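Local coordinates for thioredoxin reductase (Streptomyces clavuligerus, PDB 4NTD), which binds FAD and glutathione and, as the flavoenzyme HlmI, is probably responsible for disulfide bond formation in the natural product holomycin, at residues E169-P174 and R192-D197; D197-R202 and V248-V253. One frame throughout, in Å; residues are numbered along the deposited sequence. Where two conformers were deposited one is given.

Interaction 1 of 2, residues E169-P174 and R192-D197; sequences EVSDQP and RQWSDD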
ATOM      1  N   GLU A 169      19.798  10.518   4.060  1.00 16.90           N
ATOM      2  CA  GLU A 169      20.284  11.857   3.725  1.00 17.90           C
ATOM      3  C   GLU A 169      21.217  12.450   4.787  1.00 18.97           C
ATOM      4  O   GLU A 169      21.976  13.374   4.493  1.00 21.38           O
ATOM      5  CB  GLU A 169      19.104  12.808   3.477  1.00 19.47           C
ATOM      6  CG  GLU A 169      18.393  12.606   2.141  1.00 20.75           C
ATOM      7  CD  GLU A 169      17.635  11.291   2.037  1.00 20.20           C
ATOM      8  OE1 GLU A 169      17.029  10.848   3.036  1.00 19.58           O
ATOM      9  OE2 GLU A 169      17.635  10.694   0.942  1.00 22.10           O
ATOM     10  N   VAL A 170      21.157  11.927   6.011  1.00 19.05           N
ATOM     11  CA  VAL A 170      22.045  12.378   7.089  1.00 19.51           C
ATOM     12  C   VAL A 170      22.965  11.254   7.590  1.00 19.11           C
ATOM     13  O   VAL A 170      23.425  11.281   8.733  1.00 19.95           O
ATOM     14  CB  VAL A 170      21.246  13.008   8.257  1.00 20.12           C
ATOM     15  CG1 VAL A 170      20.458  14.212   7.759  1.00 23.05           C
ATOM     16  CG2 VAL A 170      20.319  11.999   8.921  1.00 20.61           C
ATOM     17  N   SER A 171      23.249  10.290   6.714  1.00 19.40           N
ATOM     18  CA  SER A 171      24.128   9.164   7.035  1.00 19.58           C
ATOM     19  C   SER A 171      25.463   9.636   7.603  1.00 19.02           C
ATOM     20  O   SER A 171      26.080  10.553   7.064  1.00 20.30           O
ATOM     21  CB  SER A 171      24.398   8.316   5.786  1.00 21.74           C
ATOM     22  OG  SER A 171      23.232   7.650   5.340  1.00 23.09           O
ATOM     23  N   ASP A 172      25.887   9.007   8.699  1.00 19.48           N
ATOM     24  CA  ASP A 172      27.197   9.251   9.319  1.00 20.36           C
ATOM     25  C   ASP A 172      27.395  10.653   9.913  1.00 21.31           C
ATOM     26  O   ASP A 172      28.510  10.999  10.309  1.00 24.04           O
ATOM     27  CB  ASP A 172      28.334   8.950   8.328  1.00 23.06           C
ATOM     28  CG  ASP A 172      28.238   7.558   7.732  1.00 25.10           C
ATOM     29  OD1 ASP A 172      28.038   6.592   8.495  1.00 25.42           O
ATOM     30  OD2 ASP A 172      28.367   7.426   6.496  1.00 30.58           O
ATOM     31  N   GLN A 173      26.332  11.453   9.991  1.00 20.49           N
ATOM     32  CA  GLN A 173      26.437  12.799  10.553  1.00 21.20           C
ATOM     33  C   GLN A 173      26.220  12.773  12.068  1.00 20.62           C
ATOM     34  O   GLN A 173      25.730  11.781  12.606  1.00 19.94           O
ATOM     35  CB  GLN A 173      25.430  13.742   9.895  1.00 23.31           C
ATOM     36  CG  GLN A 173      25.688  13.972   8.414  1.00 25.94           C
ATOM     37  CD  GLN A 173      24.772  15.020   7.808  1.00 31.97           C
ATOM     38  OE1 GLN A 173      24.211  15.860   8.513  1.00 34.61           O
ATOM     39  NE2 GLN A 173      24.621  14.978   6.487  1.00 35.03           N
ATOM     40  N   PRO A 174      26.597  13.864  12.766  1.00 19.71           N
ATOM     41  CA  PRO A 174      26.323  13.943  14.203  1.00 18.91           C
ATOM     42  C   PRO A 174      24.839  14.200  14.477  1.00 18.09           C
ATOM     43  O   PRO A 174      24.357  15.324  14.300  1.00 19.58           O
ATOM     44  CB  PRO A 174      27.200  15.117  14.678  1.00 20.87           C
ATOM     45  CG  PRO A 174      28.124  15.422  13.547  1.00 23.20           C
ATOM     46  CD  PRO A 174      27.407  15.003  12.304  1.00 22.09           C
ATOM     47  N   ARG A 192      20.883   4.789  15.235  1.00 18.30           N
ATOM     48  CA  ARG A 192      22.239   4.221  15.180  1.00 19.43           C
ATOM     49  C   ARG A 192      22.477   3.356  13.940  1.00 18.83           C
ATOM     50  O   ARG A 192      23.624   3.080  13.590  1.00 20.29           O
ATOM     51  CB  ARG A 192      22.564   3.416  16.446  1.00 20.39           C
ATOM     52  CG  ARG A 192      23.176   4.245  17.561  1.00 22.02           C
ATOM     53  CD  ARG A 192      24.617   4.646  17.263  1.00 22.79           C
ATOM     54  NE  ARG A 192      25.584   3.566  17.495  1.00 23.68           N
ATOM     55  CZ  ARG A 192      26.188   2.833  16.555  1.00 23.71           C
ATOM     56  NH1 ARG A 192      25.946   3.013  15.258  1.00 24.05           N
ATOM     57  NH2 ARG A 192      27.053   1.893  16.924  1.00 27.65           N
ATOM     58  N   GLN A 193      21.399   2.927  13.288  1.00 18.41           N
ATOM     59  CA  GLN A 193      21.501   2.223  12.013  1.00 18.82           C
ATOM     60  C   GLN A 193      22.003   3.141  10.881  1.00 18.46           C
ATOM     61  O   GLN A 193      22.540   2.653   9.886  1.00 20.30           O
ATOM     62  CB  GLN A 193      20.146   1.585  11.663  1.00 19.47           C
ATOM     63  CG  GLN A 193      20.083   0.835  10.340  1.00 19.65           C
ATOM     64  CD  GLN A 193      21.149  -0.239  10.196  1.00 20.42           C
ATOM     65  OE1 GLN A 193      21.654  -0.772  11.184  1.00 21.08           O
ATOM     66  NE2 GLN A 193      21.488  -0.568   8.954  1.00 20.07           N
ATOM     67  N   TRP A 194      21.849   4.457  11.043  1.00 17.64           N
ATOM     68  CA  TRP A 194      22.282   5.430  10.030  1.00 17.65           C
ATOM     69  C   TRP A 194      23.566   6.208  10.364  1.00 18.01           C
ATOM     70  O   TRP A 194      24.179   6.789   9.469  1.00 18.91           O
ATOM     71  CB  TRP A 194      21.154   6.424   9.742  1.00 16.98           C
ATOM     72  CG  TRP A 194      20.054   5.869   8.882  1.00 16.48           C
ATOM     73  CD1 TRP A 194      19.980   5.917   7.520  1.00 16.63           C
ATOM     74  CD2 TRP A 194      18.871   5.194   9.326  1.00 16.22           C
ATOM     75  NE1 TRP A 194      18.822   5.316   7.087  1.00 16.51           N
ATOM     76  CE2 TRP A 194      18.124   4.861   8.175  1.00 15.88           C
ATOM     77  CE3 TRP A 194      18.371   4.834  10.583  1.00 16.31           C
ATOM     78  CZ2 TRP A 194      16.899   4.190   8.245  1.00 16.40           C
ATOM     79  CZ3 TRP A 194      17.156   4.163  10.652  1.00 16.41           C
ATOM     80  CH2 TRP A 194      16.434   3.848   9.488  1.00 16.24           C
ATOM     81  N   SER A 195      23.966   6.238  11.635  1.00 18.30           N
ATOM     82  CA  SER A 195      25.197   6.932  12.035  1.00 18.53           C
ATOM     83  C   SER A 195      25.785   6.330  13.303  1.00 18.70           C
ATOM     84  O   SER A 195      25.043   5.847  14.154  1.00 19.10           O
ATOM     85  CB  SER A 195      24.918   8.420  12.272  1.00 18.61           C
ATOM     86  OG  SER A 195      26.101   9.117  12.630  1.00 18.98           O
ATOM     87  N   ASP A 196      27.114   6.372  13.426  1.00 19.44           N
ATOM     88  CA  ASP A 196      27.755   5.911  14.662  0.50 19.25           C
ATOM     89  C   ASP A 196      27.913   7.052  15.670  1.00 19.54           C
ATOM     90  O   ASP A 196      28.437   6.847  16.762  1.00 21.41           O
ATOM     91  CB  ASP A 196      29.088   5.191  14.394  0.50 20.91           C
ATOM     92  CG  ASP A 196      30.151   6.098  13.807  0.50 22.50           C
ATOM     93  OD1 ASP A 196      29.900   7.310  13.667  0.50 22.20           O
ATOM     94  OD2 ASP A 196      31.244   5.589  13.478  0.50 24.75           O
ATOM     95  N   ASP A 197      27.419   8.240  15.309  1.00 18.61           N
ATOM     96  CA  ASP A 197      27.462   9.426  16.166  1.00 18.16           C
ATOM     97  C   ASP A 197      26.031   9.885  16.464  1.00 17.83           C
ATOM     98  O   ASP A 197      25.483  10.748  15.773  1.00 18.63           O
ATOM     99  CB  ASP A 197      28.269  10.528  15.463  1.00 19.93           C
ATOM    100  CG  ASP A 197      28.572  11.721  16.361  1.00 19.83           C
ATOM    101  OD1 ASP A 197      28.078  11.785  17.507  1.00 20.38           O
ATOM    102  OD2 ASP A 197      29.321  12.609  15.905  1.00 22.57           O
TER
HETATM  103  O   HOH W   1      28.792   6.611  11.086  1.00 32.25           O
HETATM  104  O   HOH W   2      30.322   9.432  11.912  1.00 40.77           O

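Interaction 2 of 2, residues D197-R202 and V248-V253; sequences DVVLFR and VARSTV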
ATOM      1  N   ASP A 197      27.419   8.240  15.309  1.00 18.61           N
ATOM      2  CA  ASP A 197      27.462   9.426  16.166  1.00 18.16           C
ATOM      3  C   ASP A 197      26.031   9.885  16.464  1.00 17.83           C
ATOM      4  O   ASP A 197      25.483  10.748  15.773  1.00 18.63           O
ATOM      5  CB  ASP A 197      28.269  10.528  15.463  1.00 19.93           C
ATOM      6  CG  ASP A 197      28.572  11.721  16.361  1.00 19.83           C
ATOM      7  OD1 ASP A 197      28.078  11.785  17.507  1.00 20.38           O
ATOM      8  OD2 ASP A 197      29.321  12.609  15.905  1.00 22.57           O
ATOM      9  N   VAL A 198      25.434   9.279  17.488  1.00 17.04           N
ATOM     10  CA  VAL A 198      24.069   9.585  17.917  1.00 17.32           C
ATOM     11  C   VAL A 198      24.073   9.855  19.419  1.00 17.92           C
ATOM     12  O   VAL A 198      24.559   9.034  20.192  1.00 17.99           O
ATOM     13  CB  VAL A 198      23.105   8.418  17.618  1.00 17.79           C
ATOM     14  CG1 VAL A 198      21.688   8.756  18.069  1.00 19.58           C
ATOM     15  CG2 VAL A 198      23.121   8.079  16.134  1.00 18.23           C
ATOM     16  N   VAL A 199      23.531  11.004  19.822  1.00 17.41           N
ATOM     17  CA  VAL A 199      23.463  11.395  21.229  1.00 18.41           C
ATOM     18  C   VAL A 199      22.010  11.579  21.664  1.00 18.11           C
ATOM     19  O   VAL A 199      21.218  12.196  20.948  1.00 19.05           O
ATOM     20  CB  VAL A 199      24.234  12.713  21.467  1.00 21.09           C
ATOM     21  CG1 VAL A 199      23.937  13.291  22.845  1.00 24.54           C
ATOM     22  CG2 VAL A 199      25.728  12.483  21.298  1.00 21.97           C
ATOM     23  N   LEU A 200      21.674  11.050  22.838  1.00 17.85           N
ATOM     24  CA  LEU A 200      20.370  11.283  23.453  1.00 18.23           C
ATOM     25  C   LEU A 200      20.486  12.395  24.485  1.00 17.76           C
ATOM     26  O   LEU A 200      21.258  12.286  25.437  1.00 18.94           O
ATOM     27  CB  LEU A 200      19.837  10.011  24.121  1.00 19.43           C
ATOM     28  CG  LEU A 200      18.520  10.141  24.903  1.00 19.31           C
ATOM     29  CD1 LEU A 200      17.372  10.542  23.990  1.00 19.75           C
ATOM     30  CD2 LEU A 200      18.190   8.852  25.636  1.00 20.86           C
ATOM     31  N   PHE A 201      19.720  13.464  24.286  1.00 16.95           N
ATOM     32  CA  PHE A 201      19.581  14.516  25.286  1.00 18.10           C
ATOM     33  C   PHE A 201      18.431  14.095  26.196  1.00 19.21           C
ATOM     34  O   PHE A 201      17.265  14.202  25.814  1.00 20.23           O
ATOM     35  CB  PHE A 201      19.324  15.860  24.604  1.00 18.89           C
ATOM     36  CG  PHE A 201      20.457  16.304  23.720  1.00 19.45           C
ATOM     37  CD1 PHE A 201      21.520  17.026  24.246  1.00 21.00           C
ATOM     38  CD2 PHE A 201      20.480  15.974  22.370  1.00 20.05           C
ATOM     39  CE1 PHE A 201      22.574  17.425  23.442  1.00 21.81           C
ATOM     40  CE2 PHE A 201      21.532  16.372  21.561  1.00 21.75           C
ATOM     41  CZ  PHE A 201      22.582  17.098  22.098  1.00 22.34           C
ATOM     42  N   ARG A 202      18.749  13.602  27.391  0.50 19.61           N
ATOM     43  CA  ARG A 202      17.734  12.979  28.249  0.50 21.02           C
ATOM     44  C   ARG A 202      16.571  13.908  28.593  0.50 21.58           C
ATOM     45  O   ARG A 202      15.428  13.457  28.652  0.50 21.64           O
ATOM     46  CB  ARG A 202      18.339  12.423  29.539  0.50 21.23           C
ATOM     47  CG  ARG A 202      17.337  11.620  30.357  0.50 23.04           C
ATOM     48  CD  ARG A 202      17.982  10.911  31.537  0.50 23.78           C
ATOM     49  NE  ARG A 202      18.278  11.812  32.646  0.50 24.72           N
ATOM     50  CZ  ARG A 202      17.460  12.031  33.671  0.50 26.78           C
ATOM     51  NH1 ARG A 202      16.285  11.418  33.731  0.50 26.35           N
ATOM     52  NH2 ARG A 202      17.818  12.865  34.637  0.50 28.64           N
ATOM     53  N   VAL A 248      25.997  21.384  22.764  1.00 26.11           N
ATOM     54  CA  VAL A 248      26.518  20.221  22.059  1.00 26.02           C
ATOM     55  C   VAL A 248      26.237  20.400  20.578  1.00 22.43           C
ATOM     56  O   VAL A 248      25.082  20.540  20.176  1.00 23.10           O
ATOM     57  CB  VAL A 248      25.866  18.914  22.544  1.00 27.17           C
ATOM     58  CG1 VAL A 248      26.442  17.719  21.793  1.00 27.33           C
ATOM     59  CG2 VAL A 248      26.067  18.754  24.043  1.00 31.19           C
ATOM     60  N   ALA A 249      27.296  20.403  19.775  1.00 21.53           N
ATOM     61  CA  ALA A 249      27.159  20.573  18.336  1.00 22.18           C
ATOM     62  C   ALA A 249      26.553  19.319  17.702  1.00 21.48           C
ATOM     63  O   ALA A 249      26.961  18.197  18.010  1.00 21.89           O
ATOM     64  CB  ALA A 249      28.505  20.900  17.706  1.00 24.68           C
ATOM     65  N   ARG A 250      25.557  19.535  16.846  1.00 20.39           N
ATOM     66  CA  ARG A 250      24.887  18.481  16.078  1.00 20.00           C
ATOM     67  C   ARG A 250      24.501  19.089  14.729  1.00 21.17           C
ATOM     68  O   ARG A 250      24.275  20.295  14.640  1.00 23.17           O
ATOM     69  CB  ARG A 250      23.610  18.006  16.783  1.00 20.27           C
ATOM     70  CG  ARG A 250      23.783  17.287  18.118  1.00 19.89           C
ATOM     71  CD  ARG A 250      24.287  15.856  17.970  1.00 20.32           C
ATOM     72  NE  ARG A 250      25.734  15.741  18.134  1.00 19.66           N
ATOM     73  CZ  ARG A 250      26.418  14.601  18.093  1.00 19.20           C
ATOM     74  NH1 ARG A 250      25.801  13.439  17.879  1.00 19.37           N
ATOM     75  NH2 ARG A 250      27.736  14.620  18.262  1.00 20.06           N
ATOM     76  N   SER A 251      24.418  18.268  13.686  1.00 20.94           N
ATOM     77  CA  SER A 251      23.961  18.742  12.372  1.00 21.85           C
ATOM     78  C   SER A 251      22.451  18.551  12.199  1.00 20.52           C
ATOM     79  O   SER A 251      21.801  19.314  11.479  1.00 20.65           O
ATOM     80  CB  SER A 251      24.704  18.016  11.250  1.00 25.17           C
ATOM     81  OG  SER A 251      24.270  16.673  11.141  1.00 26.78           O
ATOM     82  N   THR A 252      21.911  17.524  12.850  1.00 20.04           N
ATOM     83  CA  THR A 252      20.506  17.149  12.714  1.00 18.80           C
ATOM     84  C   THR A 252      19.989  16.631  14.053  1.00 18.58           C
ATOM     85  O   THR A 252      20.687  15.888  14.742  1.00 19.82           O
ATOM     86  CB  THR A 252      20.335  16.039  11.656  1.00 20.69           C
ATOM     87  OG1 THR A 252      21.111  16.353  10.493  1.00 25.41           O
ATOM     88  CG2 THR A 252      18.874  15.876  11.260  1.00 22.21           C
ATOM     89  N   VAL A 253      18.771  17.028  14.418  1.00 17.93           N
ATOM     90  CA  VAL A 253      18.148  16.578  15.662  1.00 17.93           C
ATOM     91  C   VAL A 253      16.802  15.925  15.354  1.00 17.73           C
ATOM     92  O   VAL A 253      16.043  16.413  14.515  1.00 18.35           O
ATOM     93  CB  VAL A 253      17.986  17.742  16.667  1.00 19.04           C
ATOM     94  CG1 VAL A 253      17.151  17.325  17.869  1.00 19.39           C
ATOM     95  CG2 VAL A 253      19.352  18.228  17.131  1.00 19.91           C
TER

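Interaction 1 of 2, residues E169-P174 and R192-D197
D172 and S195, their CA atoms 4.1 Å apart, lie side by side where two loops run in the same direction, the spans S171-P174 and W194-D197 being only 21° apart. One loop holds a type II beta turn, V170 to Q173, the other an ST turn at S195; they lead into the neighbouring parallel strands 175-178 and 198-201 of a Rossmann-like sheet. At the turn D172 N gives an almost straight bond to W194 O (2.9 Å, 164°). S195 ties the loops further along: OG, anti to its own backbone N (chi1 -179°), donates to Q173 O at 2.7 Å and accepts from D197 N at 3.1 Å. An alanine here would probably leave the Q173 carbonyl and the D197 amide without this shared mate. S171 OG, bonded to Y168 O, sits at the edge of the W194 indole, whose NE1 is bonded to R51 O of the second subunit. D172 OD1 forms a salt bridge with R53 of the second subunit and takes a bond from a water that also accepts from D196 N. Further along, the D197 side chain runs obliquely past P174, OD2 lying 3.5 Å from P174 CB.

Interaction 2 of 2, residues D197-R202 and V248-V253
V248, on the last strand of the antiparallel sheet 227-249, meets F201 of strand 198-201 at the ring's edge: V248 CB lies in the plane of the phenyl, 3.7 Å from F201 CE1. CG2 sits nearest CE1 and CG1 nearest CZ, both to the same side of the ring plane. A249 contributes its carbonyl, which accepts from R250 NE at 2.7 Å. R250 then folds back toward strand 198-201, its chain bent at chi2 (-75°) and chi3 (96°); CG passes near the F201 rim, 4.2 Å from CZ. Both terminal nitrogens grip a single oxygen, D197 OD1, NH1 at 2.8 Å and NH2 at 3.0 Å. The oxygen lies in the guanidinium plane, yet the carboxylate is turned 71° from it; both nitrogens come from one carboxylate face, NH1 well above its plane, NH2 on the syn side. V199 CG2 lies over one guanidinium face, toward its rim, 3.6 Å from NH1, which also bonds L175 O. S251 turns its hydroxyl to Q173 OE1; T252 begins strand 252-254, and V253 packs on L178. With NE held by A249 and the tip by D197 and L175, the guanidinium is fixed in rotation; its two N-H groups on OD1 would probably favour ionised D197.

The centres of the two interactions lie about 10 Å apart, and D197 belongs to both: it ends the second loop of interaction 1 and begins the strand segment of interaction 2. Interaction 1 comes first along the chain. It joins the loops leading into strands 175-178 and 198-201, and interaction 2 involves 198-201 and 252-254 of the same parallel sheet. Loop 169-174 also meets segment 248-253 directly, through P174 O to S251 N (3.0 Å) and P174 CB against the R250 guanidinium. Interaction 2 sits farther from the bound glutathione and joins the parallel sheet to the antiparallel 227-249 sheet; interaction 1 approaches the glutathione site near Y164 through W194, and it alone meets the second subunit.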